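PDB 4GM6: PfkB family carbohydrate kinase from Listeria grayi DSM 20601, which probably transfers phosphate to a sugar or sugar-acid substrate, in the manner of carbohydrate kinases of its family. Local coordinates for residues 113-118 with 122-127; 34-39 with 327-332; 159-162 with 167-170. All coordinates share one frame; numbering follows the deposited sequence. Where two conformers were deposited one is given.

Interaction 1: 113-118 with 122-127; sequences YLESGT and APSVVY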
# COMPACT_ATOMS: atom_id res chain seq x y z
N TYR C 113 -18.63 -9.81 -1.45
CA TYR C 113 -17.67 -9.16 -0.59
C TYR C 113 -17.20 -10.22 0.38
O TYR C 113 -18.01 -10.99 0.89
CB TYR C 113 -18.36 -8.03 0.17
CG TYR C 113 -18.84 -6.92 -0.73
CD1 TYR C 113 -18.05 -5.79 -0.94
CD2 TYR C 113 -20.07 -7.00 -1.37
CE1 TYR C 113 -18.48 -4.77 -1.76
CE2 TYR C 113 -20.50 -5.97 -2.20
CZ TYR C 113 -19.69 -4.86 -2.39
OH TYR C 113 -20.10 -3.82 -3.20
N LEU C 114 -15.90 -10.29 0.60
CA LEU C 114 -15.36 -11.27 1.52
C LEU C 114 -14.54 -10.59 2.62
O LEU C 114 -13.55 -9.91 2.34
CB LEU C 114 -14.51 -12.30 0.77
CG LEU C 114 -14.23 -13.57 1.59
CD1 LEU C 114 -13.88 -14.75 0.70
CD2 LEU C 114 -13.10 -13.31 2.57
N GLU C 115 -14.96 -10.76 3.86
CA GLU C 115 -14.24 -10.23 5.00
C GLU C 115 -13.34 -11.32 5.49
O GLU C 115 -13.76 -12.46 5.78
CB GLU C 115 -15.21 -9.84 6.12
CG GLU C 115 -14.62 -9.03 7.24
CD GLU C 115 -15.65 -8.78 8.32
OE1 GLU C 115 -16.07 -9.77 8.96
OE2 GLU C 115 -16.08 -7.61 8.50
N SER C 116 -12.07 -10.98 5.58
CA SER C 116 -11.03 -11.91 5.94
C SER C 116 -11.30 -12.52 7.32
O SER C 116 -11.88 -11.87 8.20
CB SER C 116 -9.69 -11.16 5.96
OG SER C 116 -8.64 -11.98 6.42
N GLY C 117 -10.88 -13.77 7.50
CA GLY C 117 -10.93 -14.44 8.80
C GLY C 117 -9.55 -14.99 9.14
O GLY C 117 -8.78 -15.37 8.25
N THR C 118 -9.24 -15.00 10.42
CA THR C 118 -7.97 -15.47 10.93
C THR C 118 -8.24 -16.05 12.32
O THR C 118 -9.08 -15.53 13.06
CB THR C 118 -6.97 -14.31 11.08
OG1 THR C 118 -6.69 -13.70 9.81
CG2 THR C 118 -5.67 -14.80 11.71
N ALA C 122 -13.95 -16.61 11.76
CA ALA C 122 -14.18 -17.17 10.43
C ALA C 122 -14.37 -16.08 9.36
O ALA C 122 -14.90 -15.00 9.64
CB ALA C 122 -15.41 -18.08 10.45
N PRO C 123 -13.96 -16.36 8.12
CA PRO C 123 -14.30 -15.45 7.03
C PRO C 123 -15.80 -15.23 6.93
O PRO C 123 -16.57 -16.10 7.30
CB PRO C 123 -13.80 -16.20 5.78
CG PRO C 123 -12.73 -17.13 6.29
CD PRO C 123 -13.19 -17.53 7.67
N SER C 124 -16.21 -14.06 6.46
CA SER C 124 -17.62 -13.71 6.35
C SER C 124 -17.89 -13.21 4.91
O SER C 124 -17.12 -12.43 4.36
CB SER C 124 -17.92 -12.64 7.41
OG SER C 124 -19.20 -12.08 7.28
N VAL C 125 -18.99 -13.65 4.31
CA VAL C 125 -19.31 -13.26 2.93
C VAL C 125 -20.64 -12.51 2.84
O VAL C 125 -21.56 -12.75 3.62
CB VAL C 125 -19.35 -14.49 2.00
CG1 VAL C 125 -19.99 -14.14 0.68
CG2 VAL C 125 -17.94 -15.02 1.77
N VAL C 126 -20.72 -11.58 1.89
CA VAL C 126 -21.98 -10.91 1.56
C VAL C 126 -22.13 -10.96 0.05
O VAL C 126 -21.33 -10.38 -0.68
CB VAL C 126 -21.98 -9.43 2.00
CG1 VAL C 126 -23.35 -8.80 1.74
CG2 VAL C 126 -21.62 -9.30 3.46
N TYR C 127 -23.14 -11.67 -0.43
CA TYR C 127 -23.32 -11.77 -1.87
C TYR C 127 -23.99 -10.52 -2.45
O TYR C 127 -24.86 -9.90 -1.83
CB TYR C 127 -24.06 -13.08 -2.25
CG TYR C 127 -23.08 -14.24 -2.38
CD1 TYR C 127 -22.86 -15.13 -1.34
CD2 TYR C 127 -22.33 -14.40 -3.55
CE1 TYR C 127 -21.95 -16.17 -1.46
CE2 TYR C 127 -21.42 -15.44 -3.68
CZ TYR C 127 -21.22 -16.32 -2.63
OH TYR C 127 -20.29 -17.34 -2.77
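Tyr113 turns its ring back beside its own backbone N (chi1 -65°), which brings CD2 3.7 Å from Val126 O, with the carbonyl oxygen lying at the ring edge in its plane. Glu115 takes the other course: CG stands anti to the backbone N (chi1 -168°) and the extended chain carries OE1 alongside Ser124, 3.7 Å from its CB. That carboxylate is held from outside the pair, OE1 by a salt bridge to Lys121 and OE2 by the backbone N of Phe45. Tyr113 with Val126 and Glu115 with Ser124 are hydrogen-bonded antiparallel pairs. Each is closed by two nearly straight backbone bonds, among them Tyr113 N to Val126 O at 2.9 Å and Glu115 N to Ser124 O at 2.8 Å. These strands, 113-115 and 124-127, form a beta hairpin at the edge of the four-stranded sheet that serves PfkB-type kinases as a lid. Between the two bonded pairs sits the non-hydrogen-bonded pair Leu114 and Val125. Their side chains share the sheet face opposite Tyr113 and Glu115, and Leu114 CG meets the CG2 branch of Val125 at 4.0 Å. Backbone CH groups add to the seam, with Val125 CA 3.3 Å from Tyr113 O. Beyond the strands the pairing gives way to van der Waals packing, where the Pro123 ring lies alongside Gly117 and Gly117 CA approaches Pro123 N to 3.7 Å. Tyr113 also packs on Met35 of a second subunit.

Interaction 2: 34-39 with 327-332; sequences LMRLST and HGDINP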
# COMPACT_ATOMS: atom_id res chain seq x y z
N LEU C 34 -17.83 -14.19 -11.08
CA LEU C 34 -18.13 -13.16 -10.09
C LEU C 34 -16.89 -12.32 -9.86
O LEU C 34 -15.76 -12.81 -9.97
CB LEU C 34 -18.53 -13.80 -8.75
CG LEU C 34 -19.76 -14.70 -8.81
CD1 LEU C 34 -20.02 -15.36 -7.46
CD2 LEU C 34 -20.93 -13.82 -9.23
N MET C 35 -17.07 -11.06 -9.52
CA MET C 35 -15.92 -10.33 -9.01
C MET C 35 -15.94 -10.42 -7.49
O MET C 35 -16.94 -10.04 -6.85
CB MET C 35 -15.91 -8.88 -9.47
CG MET C 35 -14.76 -8.10 -8.82
SD MET C 35 -14.55 -6.44 -9.48
CE MET C 35 -16.17 -5.73 -9.20
N ARG C 36 -14.88 -10.94 -6.91
CA ARG C 36 -14.79 -10.96 -5.46
C ARG C 36 -14.08 -9.71 -4.96
O ARG C 36 -13.08 -9.30 -5.55
CB ARG C 36 -14.08 -12.21 -4.94
CG ARG C 36 -13.73 -11.99 -3.48
CD ARG C 36 -13.23 -13.21 -2.71
NE ARG C 36 -12.35 -14.12 -3.43
CZ ARG C 36 -11.14 -14.50 -3.02
NH1 ARG C 36 -10.45 -15.38 -3.73
NH2 ARG C 36 -10.60 -14.01 -1.93
N LEU C 37 -14.60 -9.10 -3.89
CA LEU C 37 -14.01 -7.90 -3.27
C LEU C 37 -13.70 -8.19 -1.81
O LEU C 37 -14.61 -8.37 -1.01
CB LEU C 37 -14.97 -6.72 -3.39
CG LEU C 37 -15.30 -6.43 -4.87
CD1 LEU C 37 -16.79 -6.21 -5.08
CD2 LEU C 37 -14.53 -5.24 -5.38
N SER C 38 -12.40 -8.20 -1.48
CA SER C 38 -11.88 -8.78 -0.25
C SER C 38 -11.24 -7.73 0.66
O SER C 38 -10.53 -6.86 0.17
CB SER C 38 -10.76 -9.77 -0.62
OG SER C 38 -11.29 -11.04 -0.90
N THR C 39 -11.46 -7.84 1.98
CA THR C 39 -10.72 -7.00 2.94
C THR C 39 -9.36 -7.65 3.19
O THR C 39 -9.15 -8.82 2.90
CB THR C 39 -11.44 -6.87 4.29
OG1 THR C 39 -11.40 -8.13 5.00
CG2 THR C 39 -12.88 -6.46 4.09
N HIS C 327 -3.55 -16.13 -2.62
CA HIS C 327 -4.67 -15.20 -2.71
C HIS C 327 -5.36 -15.33 -4.05
O HIS C 327 -4.70 -15.45 -5.09
CB HIS C 327 -4.18 -13.76 -2.56
CG HIS C 327 -3.80 -13.39 -1.16
ND1 HIS C 327 -4.70 -13.42 -0.11
CD2 HIS C 327 -2.61 -12.99 -0.62
CE1 HIS C 327 -4.09 -13.05 1.01
NE2 HIS C 327 -2.82 -12.79 0.72
N GLY C 328 -6.69 -15.24 -4.03
CA GLY C 328 -7.48 -15.28 -5.24
C GLY C 328 -8.17 -16.61 -5.41
O GLY C 328 -8.09 -17.48 -4.53
N ASP C 329 -8.81 -16.79 -6.55
CA ASP C 329 -9.69 -17.94 -6.75
C ASP C 329 -9.06 -19.10 -7.50
O ASP C 329 -9.55 -20.21 -7.43
CB ASP C 329 -10.94 -17.52 -7.54
CG ASP C 329 -12.05 -17.07 -6.64
OD1 ASP C 329 -11.78 -16.27 -5.71
OD2 ASP C 329 -13.19 -17.54 -6.85
N ILE C 330 -7.99 -18.84 -8.22
CA ILE C 330 -7.44 -19.87 -9.09
C ILE C 330 -6.09 -20.38 -8.58
O ILE C 330 -5.40 -19.70 -7.83
CB ILE C 330 -7.33 -19.36 -10.54
CG1 ILE C 330 -6.38 -18.16 -10.61
CG2 ILE C 330 -8.71 -18.97 -11.06
CD1 ILE C 330 -4.95 -18.55 -10.90
N ASN C 331 -5.74 -21.58 -9.01
CA ASN C 331 -4.51 -22.27 -8.61
C ASN C 331 -3.45 -22.00 -9.66
O ASN C 331 -3.64 -22.34 -10.82
CB ASN C 331 -4.78 -23.78 -8.49
CG ASN C 331 -3.91 -24.45 -7.45
OD1 ASN C 331 -3.26 -23.79 -6.63
ND2 ASN C 331 -3.92 -25.78 -7.44
N PRO C 332 -2.33 -21.37 -9.26
CA PRO C 332 -1.33 -20.91 -10.21
C PRO C 332 -0.26 -21.94 -10.57
O PRO C 332 0.61 -21.65 -11.38
CB PRO C 332 -0.67 -19.74 -9.46
CG PRO C 332 -0.76 -20.14 -8.01
CD PRO C 332 -2.03 -20.95 -7.88
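The Arg36 guanidinium meets Asp329 at its edge, and OD1 of the carboxylate lies almost exactly in the guanidinium plane. The two planes are inclined by 35°, and the carboxylate is met end-on at OD1, NH1 approaching nearly along the C-O axis, while OD2 is turned away toward Asn61. The bond from NH1 to OD1 is straight but modelled at 2.5 Å, a length short enough to be doubtful in detail. NE adds a weak, bent bond to the same oxygen at 3.2 Å. Also near the guanidinium plane, but on the side of NH1 turned away from NE, Gly328 O lies 3.3 Å from NH1 at an angle too poor for a hydrogen bond.

The Arg36 chain leaves the strand with CG anti to the backbone N (chi1 166°) and bends at chi3, which swings the guanidinium toward 327-332. Its other end is tied back to its own strand, NH2 donating to Ser38 OG at 3.2 Å, with the hydroxyl tilted out of the guanidinium plane. NH2 also forms a salt bridge with Asp287. The buried guanidinium is thus flanked by two carboxylates, those of Asp329 and Asp287, which probably stabilise its positive charge. Asp287 accepts from Gly328 N as well, and Asn61 donates to OD2 of Asp329, so second-shell groups steady both the loop backbone and the carboxylate. Leu114, on the neighbouring strand, packs against the aliphatic part of Arg36.

Strand 34-38 belongs to the four-stranded lid, whereas 327-332 follows helix 309-323 of the main alpha/beta domain. The bridge joins the two beside Asp287, the first residue of the D-x-x-G-x-G-D signature of PfkB kinases, an arrangement of lid against core that belongs to the ribokinase-like fold.

Interaction 3: 159-162 with 167-170; sequences ITIA and WLEM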
# COMPACT_ATOMS: atom_id res chain seq x y z
N ILE C 159 -24.34 -24.60 -8.16
CA ILE C 159 -24.48 -23.15 -8.05
C ILE C 159 -25.27 -22.62 -9.24
O ILE C 159 -26.23 -21.86 -9.08
CB ILE C 159 -23.10 -22.46 -7.98
CG1 ILE C 159 -22.47 -22.71 -6.61
CG2 ILE C 159 -23.22 -20.97 -8.24
CD1 ILE C 159 -21.00 -22.38 -6.54
N THR C 160 -24.89 -23.08 -10.42
CA THR C 160 -25.53 -22.64 -11.64
C THR C 160 -27.01 -23.05 -11.72
O THR C 160 -27.87 -22.23 -12.03
CB THR C 160 -24.77 -23.18 -12.86
OG1 THR C 160 -23.48 -22.56 -12.87
CG2 THR C 160 -25.51 -22.86 -14.14
N ILE C 161 -27.30 -24.31 -11.42
CA ILE C 161 -28.68 -24.78 -11.57
C ILE C 161 -29.62 -24.15 -10.53
O ILE C 161 -30.83 -24.18 -10.70
CB ILE C 161 -28.76 -26.31 -11.49
CG1 ILE C 161 -28.15 -26.81 -10.18
CG2 ILE C 161 -28.06 -26.93 -12.69
CD1 ILE C 161 -28.41 -28.27 -9.87
N ALA C 162 -29.05 -23.57 -9.48
CA ALA C 162 -29.83 -22.91 -8.44
C ALA C 162 -30.23 -21.48 -8.83
O ALA C 162 -31.11 -20.88 -8.21
CB ALA C 162 -29.05 -22.89 -7.12
N TRP C 167 -31.80 -21.78 -15.99
CA TRP C 167 -30.47 -22.39 -15.93
C TRP C 167 -30.53 -23.87 -15.55
O TRP C 167 -29.78 -24.69 -16.09
CB TRP C 167 -29.51 -21.61 -15.01
CG TRP C 167 -28.95 -20.42 -15.71
CD1 TRP C 167 -29.19 -19.10 -15.42
CD2 TRP C 167 -28.08 -20.43 -16.85
NE1 TRP C 167 -28.51 -18.29 -16.30
CE2 TRP C 167 -27.83 -19.08 -17.19
CE3 TRP C 167 -27.47 -21.44 -17.60
CZ2 TRP C 167 -27.00 -18.73 -18.26
CZ3 TRP C 167 -26.65 -21.09 -18.66
CH2 TRP C 167 -26.42 -19.74 -18.98
N LEU C 168 -31.42 -24.21 -14.63
CA LEU C 168 -31.65 -25.60 -14.28
C LEU C 168 -31.97 -26.39 -15.54
O LEU C 168 -31.32 -27.41 -15.82
CB LEU C 168 -32.81 -25.75 -13.27
CG LEU C 168 -33.30 -27.18 -12.99
CD1 LEU C 168 -32.17 -28.11 -12.51
CD2 LEU C 168 -34.44 -27.15 -11.98
N GLU C 169 -32.95 -25.91 -16.32
CA GLU C 169 -33.41 -26.65 -17.50
C GLU C 169 -32.43 -26.53 -18.67
O GLU C 169 -32.40 -27.39 -19.55
CB GLU C 169 -34.79 -26.19 -17.96
CG GLU C 169 -35.84 -26.11 -16.87
CD GLU C 169 -37.21 -25.80 -17.45
OE1 GLU C 169 -37.31 -24.95 -18.37
OE2 GLU C 169 -38.20 -26.42 -17.00
N MET C 170 -31.65 -25.45 -18.68
CA MET C 170 -30.62 -25.30 -19.69
C MET C 170 -29.47 -26.30 -19.46
O MET C 170 -29.00 -26.95 -20.41
CB MET C 170 -30.08 -23.87 -19.69
CG MET C 170 -29.05 -23.59 -20.76
SD MET C 170 -29.76 -23.78 -22.40
CE MET C 170 -28.43 -23.15 -23.42
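Thr160, whose methyl CG2 touches the Trp167 indole, has its hydroxyl OG1 held on the far side of this contact by a hydrogen bond with Glu59 OE2 and a weak one with Ile30 O. With OG1 occupied there, CG2 is presented to the indole obliquely, 4.2 Å from CE3. The backbone approaches more closely: Thr160 O lies 3.5 Å from Trp167 CB. Trp167 sets off toward 159-162 at CB, but CG stands beside the backbone N (chi1 -81°) and the ring then leads away. It stacks on the ring of Phe134, whose carbonyl oxygen accepts a hydrogen bond from NE1. Together the stack and the NE1 bond probably restrain the tilt and rotation of the indole.

One residue on, Ile161 and Leu168 repeat the pattern. Ile161 O comes within 3.6 Å of Leu168 CB. Leu168 CG, anti to the backbone N (chi1 171°), carries the CD1 branch to 4.0 Å from Ile161 CB. The CG2 branch of Ile161 rests 4.1 Å from Leu168 CA. Leu208 of helix 198-208 packs on both Ile161 and Leu168.

The short helix 158-163, which follows strand 153-157, here abuts the first turn of helix 165-180. Ser164, in the junction, bonds through OG to Trp167 N and so ties the start of the longer helix to the turn.

Across the contact itself the partners are carbonyl oxygens against CH2 groups and aliphatic or aromatic carbons. Cohesion between the two turns therefore rests on van der Waals packing, while the polar bonds that orient Thr160 and Trp167 are made to other parts of the chain.

Going along the chain, strand 34-38 comes first and opens interaction 2, which closes only at 327-332, nearly 290 residues later. Interactions 1 and 3 are nested within that long loop and lie in series: the hairpin of 113-118 with 122-127 is complete before the helix-to-helix contact of 159-162 with 167-170 begins. Interactions 1 and 2 touch, because strands 111-115 and 34-38 are neighbours in the lid sheet, with Leu114 bonded to Leu37 and Thr39. Interaction 2 carries this sheet onto the main alpha/beta domain. Interaction 3 belongs to that domain; its centre is about 25 Å from interaction 1 and about 23 Å from interaction 2.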